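Local coordinates for protein FucU (Bifidobacterium longum subsp. infantis, PDB 3MVK) that probably interconverts the alpha and beta anomers of L-fucose and the pyranose and furanose forms of beta-D-ribose, as a sugar mutarotase of the RbsD/FucU family, at residues G[115-118]-G[119-122]; G[109-112]-G[113-116]. One frame throughout, in Å; residues are numbered along the deposited sequence.

Contact 1: residues G[115-118]-G[119-122]; sequences FYEQ and AKNA
Ala119, near the end of its helix, gives its N-H to Phe115 O, a bond of 2.9 Å, while its methyl group faces inward. Ala119 CB lies 4.4 Å from Phe115 CE2, approaching the ring obliquely, and both side chains also reach Phe33, which puts this face of the helix against the interior of the subunit. Gln118 is partly exposed: with CG beside the carbonyl carbon (chi1 -173°), Gln118 CB rests 3.2 Å from Ala119 N, and the bend at chi2 takes the amide on to Gln25, where NE2 is hydrogen-bonded to OE1. Here helix 112-119 ends and runs into a type I beta turn from Ala119 to Ala122, which leads to strand 124-128. Lys120 N still bonds to Tyr116 O at 3.1 Å, but Asn121 N turns to Gln118 O, 3.0 Å away. On the exposed side Lys120 runs extended beyond CG, alongside Glu117 and pointing the same way. Lys120 NZ reaches Glu117 OE2 on the syn side, 15° out of the carboxylate plane, in a salt bridge of 2.9 Å. The aliphatic part of the lysine passes over the backbone, with Lys120 CG 3.4 Å from Tyr116 O.

Contact 2: residues G[109-112]-G[113-116]; sequences SLER and FAFY
Arg112 meets Tyr116 one helical turn on with the side of its guanidinium group, NE and NH2 both donating to the phenolic oxygen. The bonds measure 3.1 Å from Arg112 NE and 3.0 Å from Arg112 NH2 to Tyr116 OH. The oxygen lies almost in the guanidinium plane, whereas the tyrosine ring is turned 65° against that plane. An arginine chain extended from CG to NE, with CG anti to the backbone N (chi1 177°), carries the charged group out to this level. Phe113 runs alongside and points the same way; Phe113 CZ sits over one face of the guanidinium, 3.9 Å from Arg112 NH1, the two planes being 42° apart. The arginine is therefore fixed at its edge by the hydroxyl and flanked on a face by the phenyl ring, and both Arg112 and Tyr116 pack on His22 of a second subunit. Glu111 is the N-cap of helix 112-119, where the chain leaves strand 107-110. Its bent side chain reaches forward to the first turn, OE2 accepting from Phe113 N and OE1 from Ala114 N, each at 3.0 Å and each from above the carboxylate plane. The negative charge so placed is likely to interact favourably with the positive end of the helix dipole. Glu111 OE2 also lies in the plane of the Phe113 ring, at its edge, 3.4 Å from Phe113 CD2. Leu110 CB packs 4.1 Å from Phe115 CB and stands at the edge of the Phe115 ring.

In the fold
Along the chain, strand 107-110 comes first, an outermost strand of the mixed sheet within the subunit, paired with strand 73-76. Contact 2 joins its end to the start of helix 112-119, and contact 1 follows where that helix gives way to the turn before strand 124-128. Both are local, closing single turns rather than long loops, and they overlap at Phe115 and Tyr116, with centres about 8 Å apart. Leu110 CD1 of contact 2 also packs on Gln118 CB of contact 1. Together they make up one strand-helix-turn passage, packed on strand 73-76 and, farther along, on strand 137-140 and helix 35-38.

Contact 1: residues G[115-118]-G[119-122]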
loop_
_atom_site.group_PDB
_atom_site.type_symbol
_atom_site.label_atom_id
_atom_site.label_comp_id
_atom_site.label_asym_id
_atom_site.label_seq_id
_atom_site.Cartn_x
_atom_site.Cartn_y
_atom_site.Cartn_z
ATOM N N PHE G 115 10.671 -25.652 -18.211
ATOM C CA PHE G 115 11.542 -24.522 -17.876
ATOM C C PHE G 115 10.710 -23.372 -17.313
ATOM O O PHE G 115 11.070 -22.802 -16.277
ATOM C CB PHE G 115 12.349 -24.066 -19.096
ATOM C CG PHE G 115 13.401 -23.057 -18.774
ATOM C CD1 PHE G 115 14.738 -23.446 -18.632
ATOM C CD2 PHE G 115 13.069 -21.713 -18.624
ATOM C CE1 PHE G 115 15.734 -22.495 -18.320
ATOM C CE2 PHE G 115 14.042 -20.767 -18.330
ATOM C CZ PHE G 115 15.382 -21.155 -18.167
ATOM N N TYR G 116 9.592 -23.041 -17.966
ATOM C CA TYR G 116 8.749 -21.950 -17.450
ATOM C C TYR G 116 8.272 -22.256 -16.036
ATOM O O TYR G 116 8.271 -21.370 -15.180
ATOM C CB TYR G 116 7.554 -21.697 -18.346
ATOM C CG TYR G 116 7.855 -21.083 -19.687
ATOM C CD1 TYR G 116 8.697 -19.974 -19.814
ATOM C CD2 TYR G 116 7.227 -21.567 -20.835
ATOM C CE1 TYR G 116 8.925 -19.395 -21.056
ATOM C CE2 TYR G 116 7.451 -20.990 -22.073
ATOM C CZ TYR G 116 8.302 -19.917 -22.178
ATOM O OH TYR G 116 8.519 -19.348 -23.418
ATOM N N GLU G 117 7.886 -23.514 -15.796
ATOM C CA GLU G 117 7.371 -23.924 -14.484
ATOM C C GLU G 117 8.422 -23.777 -13.407
ATOM O O GLU G 117 8.129 -23.270 -12.315
ATOM C CB GLU G 117 6.808 -25.364 -14.521
ATOM C CG GLU G 117 5.497 -25.467 -15.293
ATOM C CD GLU G 117 4.498 -24.403 -14.841
ATOM O OE1 GLU G 117 4.089 -24.421 -13.660
ATOM O OE2 GLU G 117 4.153 -23.526 -15.650
ATOM N N GLN G 118 9.652 -24.159 -13.720
ATOM C CA GLN G 118 10.749 -24.001 -12.760
ATOM C C GLN G 118 11.076 -22.522 -12.522
ATOM O O GLN G 118 11.369 -22.130 -11.387
ATOM C CB GLN G 118 12.003 -24.754 -13.221
ATOM C CG GLN G 118 13.155 -24.781 -12.186
ATOM C CD GLN G 118 12.727 -25.314 -10.813
ATOM O OE1 GLN G 118 11.892 -26.220 -10.720
ATOM N NE2 GLN G 118 13.315 -24.771 -9.744
ATOM N N ALA G 119 11.031 -21.718 -13.589
ATOM C CA ALA G 119 11.348 -20.282 -13.492
ATOM C C ALA G 119 10.357 -19.525 -12.633
ATOM O O ALA G 119 10.701 -18.516 -12.031
ATOM C CB ALA G 119 11.448 -19.653 -14.892
ATOM N N LYS G 120 9.116 -20.014 -12.572
ATOM C CA LYS G 120 8.110 -19.392 -11.726
ATOM C C LYS G 120 8.449 -19.517 -10.233
ATOM O O LYS G 120 7.857 -18.831 -9.388
ATOM C CB LYS G 120 6.755 -20.020 -11.988
ATOM C CG LYS G 120 6.078 -19.540 -13.250
ATOM C CD LYS G 120 4.775 -20.320 -13.477
ATOM C CE LYS G 120 4.280 -20.133 -14.897
ATOM N NZ LYS G 120 3.048 -20.955 -15.092
ATOM N N ASN G 121 9.374 -20.411 -9.926
ATOM C CA ASN G 121 9.805 -20.628 -8.548
ATOM C C ASN G 121 11.055 -19.828 -8.171
ATOM O O ASN G 121 11.537 -19.886 -7.018
ATOM C CB ASN G 121 10.011 -22.121 -8.287
ATOM C CG ASN G 121 8.706 -22.913 -8.331
ATOM O OD1 ASN G 121 7.625 -22.389 -8.041
ATOM N ND2 ASN G 121 8.810 -24.193 -8.680
ATOM N N ALA G 122 11.579 -19.057 -9.120
ATOM C CA ALA G 122 12.813 -18.324 -8.884
ATOM C C ALA G 122 12.594 -17.173 -7.902
ATOM O O ALA G 122 11.507 -16.600 -7.839
ATOM C CB ALA G 122 13.377 -17.785 -10.190
#

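Contact 2: residues G[109-112]-G[113-116]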
loop_
_atom_site.group_PDB
_atom_site.type_symbol
_atom_site.label_atom_id
_atom_site.label_comp_id
_atom_site.label_asym_id
_atom_site.label_seq_id
_atom_site.Cartn_x
_atom_site.Cartn_y
_atom_site.Cartn_z
ATOM N N SER G 109 19.421 -29.000 -18.528
ATOM C CA SER G 109 18.392 -28.412 -19.382
ATOM C C SER G 109 17.000 -28.895 -19.013
ATOM O O SER G 109 16.839 -29.940 -18.370
ATOM C CB SER G 109 18.692 -28.704 -20.862
ATOM O OG SER G 109 18.513 -30.089 -21.159
ATOM N N LEU G 110 15.999 -28.124 -19.436
ATOM C CA LEU G 110 14.596 -28.454 -19.255
ATOM C C LEU G 110 13.842 -28.140 -20.515
ATOM O O LEU G 110 14.040 -27.089 -21.125
ATOM C CB LEU G 110 13.953 -27.652 -18.106
ATOM C CG LEU G 110 14.297 -28.034 -16.658
ATOM C CD1 LEU G 110 13.762 -26.966 -15.692
ATOM C CD2 LEU G 110 13.756 -29.402 -16.267
ATOM N N GLU G 111 12.924 -29.038 -20.852
ATOM C CA GLU G 111 11.945 -28.788 -21.894
ATOM C C GLU G 111 11.250 -27.439 -21.654
ATOM O O GLU G 111 11.073 -27.020 -20.506
ATOM C CB GLU G 111 10.937 -29.935 -21.916
ATOM C CG GLU G 111 9.875 -29.774 -22.976
ATOM C CD GLU G 111 8.672 -28.942 -22.510
ATOM O OE1 GLU G 111 8.323 -29.002 -21.307
ATOM O OE2 GLU G 111 8.052 -28.250 -23.347
ATOM N N ARG G 112 10.876 -26.764 -22.740
ATOM C CA ARG G 112 10.409 -25.379 -22.700
ATOM C C ARG G 112 9.386 -25.100 -21.583
ATOM O O ARG G 112 9.575 -24.211 -20.756
ATOM C CB ARG G 112 9.822 -24.978 -24.070
ATOM C CG ARG G 112 9.261 -23.580 -24.085
ATOM C CD ARG G 112 8.796 -23.089 -25.467
ATOM N NE ARG G 112 8.248 -21.730 -25.353
ATOM C CZ ARG G 112 7.283 -21.215 -26.115
ATOM N NH1 ARG G 112 6.743 -21.927 -27.108
ATOM N NH2 ARG G 112 6.868 -19.967 -25.896
ATOM N N PHE G 113 8.285 -25.834 -21.590
ATOM C CA PHE G 113 7.222 -25.557 -20.629
ATOM C C PHE G 113 7.599 -25.944 -19.200
ATOM O O PHE G 113 7.248 -25.236 -18.254
ATOM C CB PHE G 113 5.891 -26.128 -21.134
ATOM C CG PHE G 113 5.372 -25.374 -22.316
ATOM C CD1 PHE G 113 4.627 -24.210 -22.140
ATOM C CD2 PHE G 113 5.704 -25.763 -23.607
ATOM C CE1 PHE G 113 4.182 -23.472 -23.234
ATOM C CE2 PHE G 113 5.270 -25.021 -24.700
ATOM C CZ PHE G 113 4.504 -23.879 -24.514
ATOM N N ALA G 114 8.396 -26.994 -19.056
ATOM C CA ALA G 114 8.988 -27.349 -17.764
ATOM C C ALA G 114 9.932 -26.241 -17.279
ATOM O O ALA G 114 10.018 -25.945 -16.072
ATOM C CB ALA G 114 9.728 -28.680 -17.869
ATOM N N PHE G 115 10.671 -25.652 -18.211
ATOM C CA PHE G 115 11.542 -24.522 -17.876
ATOM C C PHE G 115 10.710 -23.372 -17.313
ATOM O O PHE G 115 11.070 -22.802 -16.277
ATOM C CB PHE G 115 12.349 -24.066 -19.096
ATOM C CG PHE G 115 13.401 -23.057 -18.774
ATOM C CD1 PHE G 115 14.738 -23.446 -18.632
ATOM C CD2 PHE G 115 13.069 -21.713 -18.624
ATOM C CE1 PHE G 115 15.734 -22.495 -18.320
ATOM C CE2 PHE G 115 14.042 -20.767 -18.330
ATOM C CZ PHE G 115 15.382 -21.155 -18.167
ATOM N N TYR G 116 9.592 -23.041 -17.966
ATOM C CA TYR G 116 8.749 -21.950 -17.450
ATOM C C TYR G 116 8.272 -22.256 -16.036
ATOM O O TYR G 116 8.271 -21.370 -15.180
ATOM C CB TYR G 116 7.554 -21.697 -18.346
ATOM C CG TYR G 116 7.855 -21.083 -19.687
ATOM C CD1 TYR G 116 8.697 -19.974 -19.814
ATOM C CD2 TYR G 116 7.227 -21.567 -20.835
ATOM C CE1 TYR G 116 8.925 -19.395 -21.056
ATOM C CE2 TYR G 116 7.451 -20.990 -22.073
ATOM C CZ TYR G 116 8.302 -19.917 -22.178
ATOM O OH TYR G 116 8.519 -19.348 -23.418
#